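Local coordinates for G protein alpha subunit (Entamoeba histolytica, PDB 4FID) that probably acts as the nucleotide-binding alpha subunit of a heterotrimeric G protein, holding GDP, hydrolysing GTP and relaying signals from membrane receptors, at residues P5-L10 / P162-D167; F33-R38 / D133-E138; F156-I161 / V318-V323; G228-I233 / K301-P306. All blocks are in the same frame, centred on the assembly; numbering follows the deposited sequence.

Interaction 1 (P5-L10 / P162-D167); sequences PITVML and PFHLID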
# COMPACT_ATOMS: atom_id res chain seq x y z
N PRO A 5 26.90 -2.40 -3.34
CA PRO A 5 25.53 -2.71 -3.78
C PRO A 5 24.81 -1.52 -4.41
O PRO A 5 25.13 -0.38 -4.08
CB PRO A 5 24.82 -3.11 -2.48
CG PRO A 5 25.55 -2.32 -1.44
CD PRO A 5 26.99 -2.32 -1.87
N ILE A 6 23.88 -1.79 -5.31
CA ILE A 6 23.01 -0.76 -5.84
C ILE A 6 22.01 -0.34 -4.76
O ILE A 6 21.30 -1.18 -4.17
CB ILE A 6 22.25 -1.25 -7.09
CG1 ILE A 6 23.23 -1.66 -8.18
CG2 ILE A 6 21.29 -0.16 -7.59
CD1 ILE A 6 22.55 -1.95 -9.51
N THR A 7 21.95 0.96 -4.51
CA THR A 7 21.13 1.48 -3.44
C THR A 7 19.80 2.06 -3.94
O THR A 7 19.76 2.86 -4.87
CB THR A 7 21.91 2.50 -2.63
OG1 THR A 7 22.96 1.81 -1.94
CG2 THR A 7 21.01 3.18 -1.61
N VAL A 8 18.73 1.66 -3.29
CA VAL A 8 17.40 2.07 -3.68
C VAL A 8 16.68 2.57 -2.46
O VAL A 8 16.68 1.92 -1.42
CB VAL A 8 16.61 0.89 -4.23
CG1 VAL A 8 15.19 1.31 -4.54
CG2 VAL A 8 17.30 0.33 -5.47
N MSE A 9 16.07 3.74 -2.59
CA MSE A 9 15.37 4.39 -1.48
C MSE A 9 13.88 4.48 -1.78
O MSE A 9 13.49 5.02 -2.82
CB MSE A 9 15.95 5.78 -1.26
CG MSE A 9 15.27 6.56 -0.17
SE MSE A 9 16.10 8.29 0.27
CE MSE A 9 17.63 7.70 1.35
N LEU A 10 13.05 3.93 -0.89
CA LEU A 10 11.60 4.05 -1.04
C LEU A 10 11.07 5.24 -0.27
O LEU A 10 11.27 5.34 0.94
CB LEU A 10 10.88 2.80 -0.53
CG LEU A 10 11.00 1.53 -1.38
CD1 LEU A 10 10.11 0.46 -0.81
CD2 LEU A 10 10.65 1.81 -2.84
N PRO A 162 23.94 -7.27 -6.21
CA PRO A 162 23.58 -6.85 -4.84
C PRO A 162 22.77 -5.53 -4.79
O PRO A 162 23.17 -4.53 -5.39
CB PRO A 162 24.94 -6.65 -4.18
CG PRO A 162 25.82 -6.20 -5.31
CD PRO A 162 25.33 -6.94 -6.54
N PHE A 163 21.64 -5.54 -4.08
CA PHE A 163 20.86 -4.34 -3.84
C PHE A 163 20.73 -4.01 -2.35
O PHE A 163 20.73 -4.89 -1.49
CB PHE A 163 19.47 -4.46 -4.45
CG PHE A 163 19.45 -4.23 -5.92
CD1 PHE A 163 18.91 -3.07 -6.44
CD2 PHE A 163 19.98 -5.16 -6.80
CE1 PHE A 163 18.88 -2.85 -7.81
CE2 PHE A 163 19.96 -4.95 -8.17
CZ PHE A 163 19.41 -3.80 -8.68
N HIS A 164 20.64 -2.72 -2.04
CA HIS A 164 20.40 -2.28 -0.68
C HIS A 164 19.19 -1.36 -0.68
O HIS A 164 19.12 -0.39 -1.44
CB HIS A 164 21.63 -1.60 -0.10
CG HIS A 164 21.45 -1.13 1.31
ND1 HIS A 164 21.49 -1.98 2.39
CD2 HIS A 164 21.23 0.11 1.81
CE1 HIS A 164 21.30 -1.29 3.50
NE2 HIS A 164 21.14 -0.02 3.18
N LEU A 165 18.22 -1.68 0.17
CA LEU A 165 16.92 -1.03 0.13
C LEU A 165 16.79 -0.19 1.39
O LEU A 165 16.97 -0.71 2.50
CB LEU A 165 15.81 -2.10 0.04
CG LEU A 165 14.35 -1.76 -0.31
CD1 LEU A 165 13.66 -1.06 0.84
CD2 LEU A 165 14.23 -0.91 -1.56
N ILE A 166 16.52 1.11 1.22
CA ILE A 166 16.29 2.00 2.35
C ILE A 166 14.85 2.45 2.34
O ILE A 166 14.44 3.19 1.44
CB ILE A 166 17.16 3.26 2.28
CG1 ILE A 166 18.64 2.86 2.18
CG2 ILE A 166 16.86 4.21 3.49
CD1 ILE A 166 19.55 3.97 1.74
N ASP A 167 14.07 1.99 3.32
CA ASP A 167 12.64 2.32 3.40
C ASP A 167 12.42 3.47 4.39
O ASP A 167 12.53 3.28 5.60
CB ASP A 167 11.85 1.07 3.81
CG ASP A 167 10.37 1.34 4.01
OD1 ASP A 167 9.68 0.42 4.49
OD2 ASP A 167 9.87 2.45 3.69
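I6 and F163 stand side by side on neighbouring parallel strands, with I6 CB over one face of the phenyl ring, 4.0 Å from its centroid and displaced toward the rim. This is a CH-pi contact, and I6 CG2 adds to it, reaching F163 CE1 at 3.6 Å. At the edge of the same ring, in its plane, lies V8 CG2, 3.9 Å from F163 CD1. V8 CG1, anti to the backbone N (chi1 176°), goes instead to L165 CD2 at 3.8 Å, and L165 CD2 also touches L10 CG, so branched aliphatic groups interlock along this face. On the opposite face T7 CG2 meets I166 CD1 at 3.7 Å. Threonine suits the place, since its methyl packs on isoleucine while the hydroxyl lies near H164 CB.

Beneath the side chains runs the parallel ladder. I6, V8 and L10 donate to P162, H164 and I166, while I6 O and V8 O receive H164 N and I166 N; V8 N to H164 O, at 2.8 Å, comes almost straight down the carbonyl (C=O...N 174°). H164 reaches out to D155 and E153 through its two ring nitrogens, and D167 forms a salt bridge with K18 of the GDP-binding P-loop, consistent with its predicted role in GTP binding.

T7 and M9, a selenomethionine, turn their backbone polar groups the other way, to strand 187-193, placing strand 6-12 inside the sheet. I6 and F163 pack on helix 312-332, F163 touching V323 there, and strand 152-157 flanks the outer side of strand 162-167, the F156 and F163 ring planes nearly parallel.

Interaction 2 (F33-R38 / D133-E138); sequences FPEQER and DYVPTE
R38 reaches P136 because its chain bends at chi3 (-91°), which turns NE out of the line of the otherwise extended aliphatic part, and E138 reaches F33 by running extended beyond CG. Arginine suits its place because its several N-H groups let one flat group serve two carbonyls. R38 NH1 donates to P136 O at 3.2 Å, almost straight (175° at the hydrogen) and lying in both the carbonyl and guanidinium planes; the proline, though it lacks an N-H, still offers its carbonyl. R38 NE donates to F33 O at 3.0 Å, also within the guanidinium plane but from above the plane of that carbonyl. Two edge bonds fix the rotation of the flat group, while E35 CA lies over one of its faces.

From another direction E138 OE1 accepts F33 N at 2.7 Å through its anti lone pair. F33 is therefore gripped at both its N-H and its C=O. R38 and E138 do not pair directly. R38 NE and E138 OE1 are 5.1 Å apart, and the guanidinium and carboxylate planes are nearly perpendicular, so the opposite charges may attract at a distance. The ring of P136 packs on backbone, CG resting 3.6 Å from R38 O. V135 CG2 makes an apolar contact with E35 CG at 4.0 Å, where the two side chains cross at about a right angle.

T137, at the N-cap position of helix 138-143, binds D140 N with its hydroxyl. F33 packs on helix 18-28 and, like R38 and P136, on L141 of helix 138-143. The contact thus joins the linker after helix 18-28 to the loop leading into helix 138-143.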
# COMPACT_ATOMS: atom_id res chain seq x y z
N PHE A 33 10.56 -13.93 5.53
CA PHE A 33 10.47 -13.74 6.96
C PHE A 33 10.38 -15.08 7.66
O PHE A 33 9.52 -15.90 7.34
CB PHE A 33 9.27 -12.87 7.31
CG PHE A 33 9.34 -11.49 6.72
CD1 PHE A 33 8.98 -11.26 5.39
CD2 PHE A 33 9.78 -10.41 7.49
CE1 PHE A 33 9.06 -9.99 4.85
CE2 PHE A 33 9.85 -9.14 6.95
CZ PHE A 33 9.49 -8.93 5.62
N PRO A 34 11.30 -15.32 8.59
CA PRO A 34 11.34 -16.55 9.39
C PRO A 34 10.21 -16.59 10.41
O PRO A 34 9.67 -15.57 10.81
CB PRO A 34 12.69 -16.47 10.09
CG PRO A 34 13.08 -15.03 10.05
CD PRO A 34 12.50 -14.48 8.79
N GLU A 35 9.87 -17.80 10.82
CA GLU A 35 8.74 -18.01 11.69
C GLU A 35 8.69 -17.07 12.89
O GLU A 35 7.62 -16.59 13.24
CB GLU A 35 8.67 -19.47 12.16
CG GLU A 35 7.44 -19.77 13.01
CD GLU A 35 7.40 -21.21 13.50
OE1 GLU A 35 8.32 -21.99 13.17
OE2 GLU A 35 6.44 -21.56 14.22
N GLN A 36 9.82 -16.81 13.54
CA GLN A 36 9.76 -15.99 14.75
C GLN A 36 9.47 -14.52 14.47
O GLN A 36 8.83 -13.85 15.27
CB GLN A 36 10.99 -16.15 15.66
CG GLN A 36 12.32 -15.82 15.02
CD GLN A 36 12.99 -17.06 14.45
OE1 GLN A 36 12.87 -18.15 15.00
NE2 GLN A 36 13.71 -16.88 13.34
N GLU A 37 9.92 -14.02 13.32
CA GLU A 37 9.59 -12.65 12.91
C GLU A 37 8.10 -12.56 12.57
O GLU A 37 7.40 -11.66 13.03
CB GLU A 37 10.45 -12.23 11.72
CG GLU A 37 10.30 -10.77 11.33
CD GLU A 37 11.52 -10.24 10.59
OE1 GLU A 37 12.47 -11.03 10.35
OE2 GLU A 37 11.52 -9.04 10.24
N ARG A 38 7.63 -13.50 11.77
CA ARG A 38 6.21 -13.59 11.46
C ARG A 38 5.30 -13.64 12.69
O ARG A 38 4.27 -12.97 12.74
CB ARG A 38 5.95 -14.80 10.56
CG ARG A 38 6.27 -14.57 9.10
CD ARG A 38 5.75 -15.71 8.28
NE ARG A 38 6.80 -16.70 8.16
CZ ARG A 38 6.72 -17.94 8.62
NH1 ARG A 38 5.61 -18.36 9.21
NH2 ARG A 38 7.76 -18.75 8.48
N ASP A 133 -3.28 -22.31 17.41
CA ASP A 133 -1.84 -22.39 17.16
C ASP A 133 -1.40 -21.55 15.97
O ASP A 133 -0.24 -21.64 15.54
CB ASP A 133 -1.42 -23.84 16.93
CG ASP A 133 -2.04 -24.43 15.68
OD1 ASP A 133 -3.29 -24.42 15.57
OD2 ASP A 133 -1.28 -24.91 14.80
N TYR A 134 -2.32 -20.74 15.45
CA TYR A 134 -2.10 -19.95 14.24
C TYR A 134 -0.83 -19.11 14.28
O TYR A 134 -0.62 -18.32 15.19
CB TYR A 134 -3.32 -19.05 13.97
CG TYR A 134 -3.05 -17.84 13.09
CD1 TYR A 134 -2.73 -18.00 11.75
CD2 TYR A 134 -3.11 -16.54 13.60
CE1 TYR A 134 -2.46 -16.92 10.93
CE2 TYR A 134 -2.85 -15.42 12.79
CZ TYR A 134 -2.53 -15.63 11.45
OH TYR A 134 -2.27 -14.59 10.61
N VAL A 135 0.03 -19.30 13.28
CA VAL A 135 1.18 -18.43 13.07
C VAL A 135 1.02 -17.79 11.68
O VAL A 135 0.76 -18.49 10.69
CB VAL A 135 2.55 -19.19 13.25
CG1 VAL A 135 2.56 -20.52 12.55
CG2 VAL A 135 3.72 -18.35 12.79
N PRO A 136 1.12 -16.45 11.61
CA PRO A 136 0.94 -15.73 10.35
C PRO A 136 1.88 -16.22 9.26
O PRO A 136 3.02 -16.56 9.54
CB PRO A 136 1.27 -14.28 10.73
CG PRO A 136 0.90 -14.18 12.15
CD PRO A 136 1.29 -15.53 12.74
N THR A 137 1.39 -16.24 8.03
CA THR A 137 2.21 -16.58 6.88
C THR A 137 2.75 -15.29 6.23
O THR A 137 2.30 -14.19 6.54
CB THR A 137 1.36 -17.30 5.84
OG1 THR A 137 0.45 -16.36 5.23
CG2 THR A 137 0.58 -18.41 6.46
N GLU A 138 3.70 -15.43 5.31
CA GLU A 138 4.22 -14.26 4.60
C GLU A 138 3.12 -13.55 3.85
O GLU A 138 3.17 -12.32 3.69
CB GLU A 138 5.35 -14.65 3.65
CG GLU A 138 6.61 -15.13 4.38
CD GLU A 138 7.75 -15.45 3.44
OE1 GLU A 138 8.91 -15.21 3.81
OE2 GLU A 138 7.49 -15.94 2.32

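Interaction 3 (F156-I161 / V318-V323); sequences FVVKDI and VFMLAV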
# COMPACT_ATOMS: atom_id res chain seq x y z
N PHE A 156 19.00 -7.36 -0.74
CA PHE A 156 18.61 -8.52 -1.52
C PHE A 156 19.56 -8.68 -2.71
O PHE A 156 20.53 -7.93 -2.84
CB PHE A 156 17.14 -8.43 -1.97
CG PHE A 156 16.76 -7.09 -2.52
CD1 PHE A 156 16.48 -6.03 -1.68
CD2 PHE A 156 16.65 -6.90 -3.89
CE1 PHE A 156 16.13 -4.79 -2.20
CE2 PHE A 156 16.29 -5.67 -4.41
CZ PHE A 156 16.03 -4.61 -3.57
N VAL A 157 19.29 -9.67 -3.55
CA VAL A 157 20.03 -9.89 -4.79
C VAL A 157 19.00 -10.08 -5.88
O VAL A 157 17.95 -10.66 -5.64
CB VAL A 157 20.93 -11.15 -4.71
CG1 VAL A 157 21.31 -11.63 -6.10
CG2 VAL A 157 22.18 -10.90 -3.88
N VAL A 158 19.26 -9.57 -7.07
CA VAL A 158 18.39 -9.87 -8.20
C VAL A 158 19.22 -10.20 -9.45
O VAL A 158 20.00 -9.37 -9.94
CB VAL A 158 17.33 -8.76 -8.46
CG1 VAL A 158 17.93 -7.38 -8.35
CG2 VAL A 158 16.64 -8.95 -9.81
N LYS A 159 19.06 -11.43 -9.93
CA LYS A 159 19.82 -11.93 -11.07
C LYS A 159 21.32 -11.73 -10.83
O LYS A 159 22.05 -11.26 -11.70
CB LYS A 159 19.36 -11.25 -12.36
CG LYS A 159 19.86 -11.92 -13.64
CD LYS A 159 19.20 -11.32 -14.88
CE LYS A 159 19.91 -11.76 -16.17
NZ LYS A 159 19.95 -13.23 -16.30
N ASP A 160 21.76 -12.08 -9.62
CA ASP A 160 23.17 -11.98 -9.23
C ASP A 160 23.73 -10.56 -9.32
O ASP A 160 24.61 -10.26 -10.12
CB ASP A 160 24.03 -12.98 -10.01
CG ASP A 160 23.82 -14.41 -9.54
OD1 ASP A 160 23.83 -14.64 -8.30
OD2 ASP A 160 23.64 -15.30 -10.39
N ILE A 161 23.20 -9.69 -8.47
CA ILE A 161 23.56 -8.29 -8.39
C ILE A 161 23.06 -7.85 -7.03
O ILE A 161 21.88 -8.04 -6.71
CB ILE A 161 22.84 -7.45 -9.47
CG1 ILE A 161 23.27 -7.87 -10.87
CG2 ILE A 161 23.09 -5.97 -9.28
CD1 ILE A 161 22.41 -7.27 -11.95
N VAL A 318 7.75 -6.12 -12.31
CA VAL A 318 7.99 -4.68 -12.34
C VAL A 318 9.35 -4.24 -11.80
O VAL A 318 10.00 -3.36 -12.37
CB VAL A 318 6.89 -3.92 -11.61
CG1 VAL A 318 7.27 -2.46 -11.48
CG2 VAL A 318 5.59 -4.06 -12.35
N PHE A 319 9.81 -4.84 -10.72
CA PHE A 319 11.11 -4.44 -10.21
C PHE A 319 12.24 -4.82 -11.18
O PHE A 319 13.30 -4.19 -11.22
CB PHE A 319 11.37 -4.99 -8.82
CG PHE A 319 12.59 -4.43 -8.20
CD1 PHE A 319 12.60 -3.14 -7.71
CD2 PHE A 319 13.76 -5.16 -8.17
CE1 PHE A 319 13.74 -2.59 -7.17
CE2 PHE A 319 14.91 -4.62 -7.62
CZ PHE A 319 14.90 -3.32 -7.12
N MSE A 320 11.97 -5.86 -11.98
CA MSE A 320 12.87 -6.35 -13.02
C MSE A 320 13.13 -5.31 -14.11
O MSE A 320 14.28 -4.99 -14.42
CB MSE A 320 12.28 -7.61 -13.65
CG MSE A 320 13.30 -8.68 -13.90
SE MSE A 320 13.71 -9.72 -12.30
CE MSE A 320 12.00 -10.64 -12.12
N LEU A 321 12.06 -4.79 -14.70
CA LEU A 321 12.17 -3.65 -15.59
C LEU A 321 12.98 -2.56 -14.92
O LEU A 321 13.88 -1.97 -15.53
CB LEU A 321 10.77 -3.11 -15.92
CG LEU A 321 9.91 -4.17 -16.62
CD1 LEU A 321 8.45 -3.73 -16.79
CD2 LEU A 321 10.53 -4.56 -17.94
N ALA A 322 12.69 -2.31 -13.65
CA ALA A 322 13.38 -1.27 -12.89
C ALA A 322 14.90 -1.47 -12.82
O ALA A 322 15.66 -0.50 -12.93
CB ALA A 322 12.79 -1.13 -11.50
N VAL A 323 15.34 -2.71 -12.65
CA VAL A 323 16.78 -2.98 -12.53
C VAL A 323 17.49 -2.55 -13.81
O VAL A 323 18.58 -1.94 -13.78
CB VAL A 323 17.05 -4.47 -12.26
CG1 VAL A 323 18.53 -4.72 -12.06
CG2 VAL A 323 16.27 -4.94 -11.03
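F156 and F319 approach tip to tip, with F156 CE2 3.6 Å from F319 CE2. A chi1 of 46° places F156 CG between its backbone N and carbonyl carbon, and from there the ring extends toward the helix, where F319 CZ lies at its edge, near its plane. The ring centroids are 5.7 Å apart with the planes at 68°, an oblique meeting rather than a stack. Long, flat hydrocarbon side chains let residues of the strand and the helix meet at their ring tips.

V158 comes next and touches more residues of the helix than any other member of 156-161. Its CG1 reaches V323 CG2 tip to tip at 4.0 Å and also nears F319 CE2 at 4.2 Å, close to the plane of that ring. Its CG2 meets the selenium of M320 at 3.9 Å, although this selenomethionine is poorly ordered. The loop residue F29 packs against both V158 and F319.

The partner helix, 312-332, is the C-terminal helix of the Ras-like fold, and in G-alpha relatives it carries changes from receptor to nucleotide site. The strand side belongs to the antiparallel hairpin 152-157/162-167 at one edge of the sheet.

Past V158 the chain reverses. K159 and D160 both take left-handed backbone conformations with positive phi, forming a tight turn whose exposed position suits charged side chains. I161 then offers its carbonyl O to V158 N at 3.1 Å.

Interaction 4 (G228-I233 / K301-P306); sequences GAVKLI and KVYTNP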
# COMPACT_ATOMS: atom_id res chain seq x y z
N GLY A 228 21.42 12.95 -9.19
CA GLY A 228 22.19 11.79 -9.55
C GLY A 228 21.36 10.54 -9.48
O GLY A 228 21.63 9.58 -10.21
N ALA A 229 20.34 10.54 -8.62
CA ALA A 229 19.47 9.38 -8.48
C ALA A 229 18.38 9.31 -9.54
O ALA A 229 17.72 10.31 -9.83
CB ALA A 229 18.86 9.29 -7.08
N VAL A 230 18.22 8.13 -10.14
CA VAL A 230 17.11 7.85 -11.04
C VAL A 230 15.80 7.99 -10.29
O VAL A 230 15.67 7.53 -9.15
CB VAL A 230 17.18 6.41 -11.62
CG1 VAL A 230 16.27 6.28 -12.83
CG2 VAL A 230 18.58 6.08 -12.03
N LYS A 231 14.81 8.60 -10.92
CA LYS A 231 13.52 8.80 -10.28
C LYS A 231 12.45 7.91 -10.91
O LYS A 231 12.14 8.03 -12.11
CB LYS A 231 13.11 10.26 -10.38
CG LYS A 231 14.23 11.26 -10.07
CD LYS A 231 14.70 11.16 -8.63
CE LYS A 231 15.42 12.42 -8.23
NZ LYS A 231 16.45 12.81 -9.21
N LEU A 232 11.88 7.03 -10.10
CA LEU A 232 10.82 6.13 -10.53
C LEU A 232 9.58 6.44 -9.72
O LEU A 232 9.68 6.82 -8.56
CB LEU A 232 11.21 4.67 -10.26
CG LEU A 232 12.01 3.93 -11.34
CD1 LEU A 232 13.25 4.73 -11.72
CD2 LEU A 232 12.36 2.49 -10.90
N ILE A 233 8.41 6.24 -10.32
CA ILE A 233 7.17 6.38 -9.57
C ILE A 233 6.39 5.11 -9.69
O ILE A 233 6.13 4.65 -10.80
CB ILE A 233 6.30 7.52 -10.11
CG1 ILE A 233 6.98 8.86 -9.90
CG2 ILE A 233 4.96 7.56 -9.39
CD1 ILE A 233 6.11 10.00 -10.32
N LYS A 301 14.32 12.95 -16.49
CA LYS A 301 13.32 12.02 -16.97
C LYS A 301 12.83 11.14 -15.82
O LYS A 301 13.62 10.67 -15.02
CB LYS A 301 13.90 11.16 -18.10
CG LYS A 301 12.94 10.11 -18.65
CD LYS A 301 13.60 9.21 -19.70
CE LYS A 301 13.84 9.96 -21.01
NZ LYS A 301 14.54 9.11 -22.02
N VAL A 302 11.52 10.93 -15.76
CA VAL A 302 10.90 10.15 -14.69
C VAL A 302 10.27 8.87 -15.26
O VAL A 302 9.48 8.91 -16.22
CB VAL A 302 9.80 10.98 -13.98
CG1 VAL A 302 9.05 10.13 -12.99
CG2 VAL A 302 10.41 12.17 -13.30
N TYR A 303 10.63 7.73 -14.68
CA TYR A 303 10.09 6.45 -15.14
C TYR A 303 8.88 6.06 -14.29
O TYR A 303 8.91 6.17 -13.07
CB TYR A 303 11.17 5.38 -15.11
CG TYR A 303 12.37 5.72 -15.97
CD1 TYR A 303 13.38 6.56 -15.49
CD2 TYR A 303 12.50 5.22 -17.26
CE1 TYR A 303 14.49 6.88 -16.27
CE2 TYR A 303 13.60 5.53 -18.05
CZ TYR A 303 14.59 6.36 -17.55
OH TYR A 303 15.68 6.68 -18.32
N THR A 304 7.80 5.63 -14.94
CA THR A 304 6.56 5.34 -14.24
C THR A 304 6.09 3.94 -14.52
O THR A 304 6.33 3.39 -15.59
CB THR A 304 5.40 6.33 -14.60
OG1 THR A 304 5.08 6.21 -15.99
CG2 THR A 304 5.76 7.77 -14.30
N ASN A 305 5.40 3.36 -13.54
CA ASN A 305 4.72 2.09 -13.76
C ASN A 305 3.64 1.92 -12.74
O ASN A 305 3.82 2.22 -11.57
CB ASN A 305 5.70 0.92 -13.69
CG ASN A 305 5.38 -0.18 -14.71
OD1 ASN A 305 4.50 -1.00 -14.49
ND2 ASN A 305 6.10 -0.19 -15.81
N PRO A 306 2.47 1.44 -13.18
CA PRO A 306 1.48 1.15 -12.15
C PRO A 306 1.83 -0.18 -11.49
O PRO A 306 2.51 -1.03 -12.08
CB PRO A 306 0.16 1.05 -12.95
CG PRO A 306 0.56 1.12 -14.44
CD PRO A 306 2.05 0.98 -14.51
O HOH W 1 15.48 10.03 -13.63
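The ring of Y303 is met by strand 230-236 from several directions. K231 O lies at its edge, near the ring plane, while V230 CG1 approaches obliquely, 3.9 Å from Y303 CE1. Over one face, offset toward the rim, sits CG of K301, whose aliphatic chain can pack there while its amine leads away. L232 CD1 also comes in obliquely, ending 4.0 Å from Y303 CB. Tyrosine suits this place because its broad hydrocarbon surface can serve V230 and L232 together.

On the opposite face of the sheet I233 and V302 make an aliphatic contact. A chi1 of -66° sets I233 CG1 beside its own backbone N, where it meets V302 CG1 at 3.9 Å. Between the faces runs a parallel ladder. Y303 N donates to K231 O at 3.0 Å, I233 N to Y303 O at 2.8 Å, and N305 N to I233 O at 3.1 Å, so Y303 and I233 each both give and receive. K231 curls back and donates from NZ to A229 O at 2.9 Å, in the plane of that carbonyl, and to L226 O as well. N305 uses ND2 on N284 OD1, turning its amide away from the ladder.

Helix 312-332 packs over Y303, V230 and L232, while helix 209-222 packs over K231, I233 and V302: the three-layered alpha/beta/alpha build of a P-loop GTPase. Strand 230-236 itself runs on to N236, which binds GDP. The chemistry is therefore backbone hydrogen bonds lying between two largely buried side-chain layers, with the buried lysine amine satisfied by carbonyls.

From the N terminus, strand 6-12 is met first, and interaction 1 closes a loop of about 150 residues that holds the whole all-helical domain. Interaction 2 is nested within it, joining the chain that enters that domain to the loop before its last helix, 138-143. Interaction 3 opens on the hairpin just before 162-167 and closes on the C-terminal helix, so it crosses interaction 1; the two touch. Interaction 4 is nested inside interaction 3 and follows interaction 1 in series, its strands lying further along the same sheet. A322 packs on L232 where interactions 3 and 4 meet. Helix 312-332 thus spans both sheet contacts, while interaction 2 stands apart near the first linker.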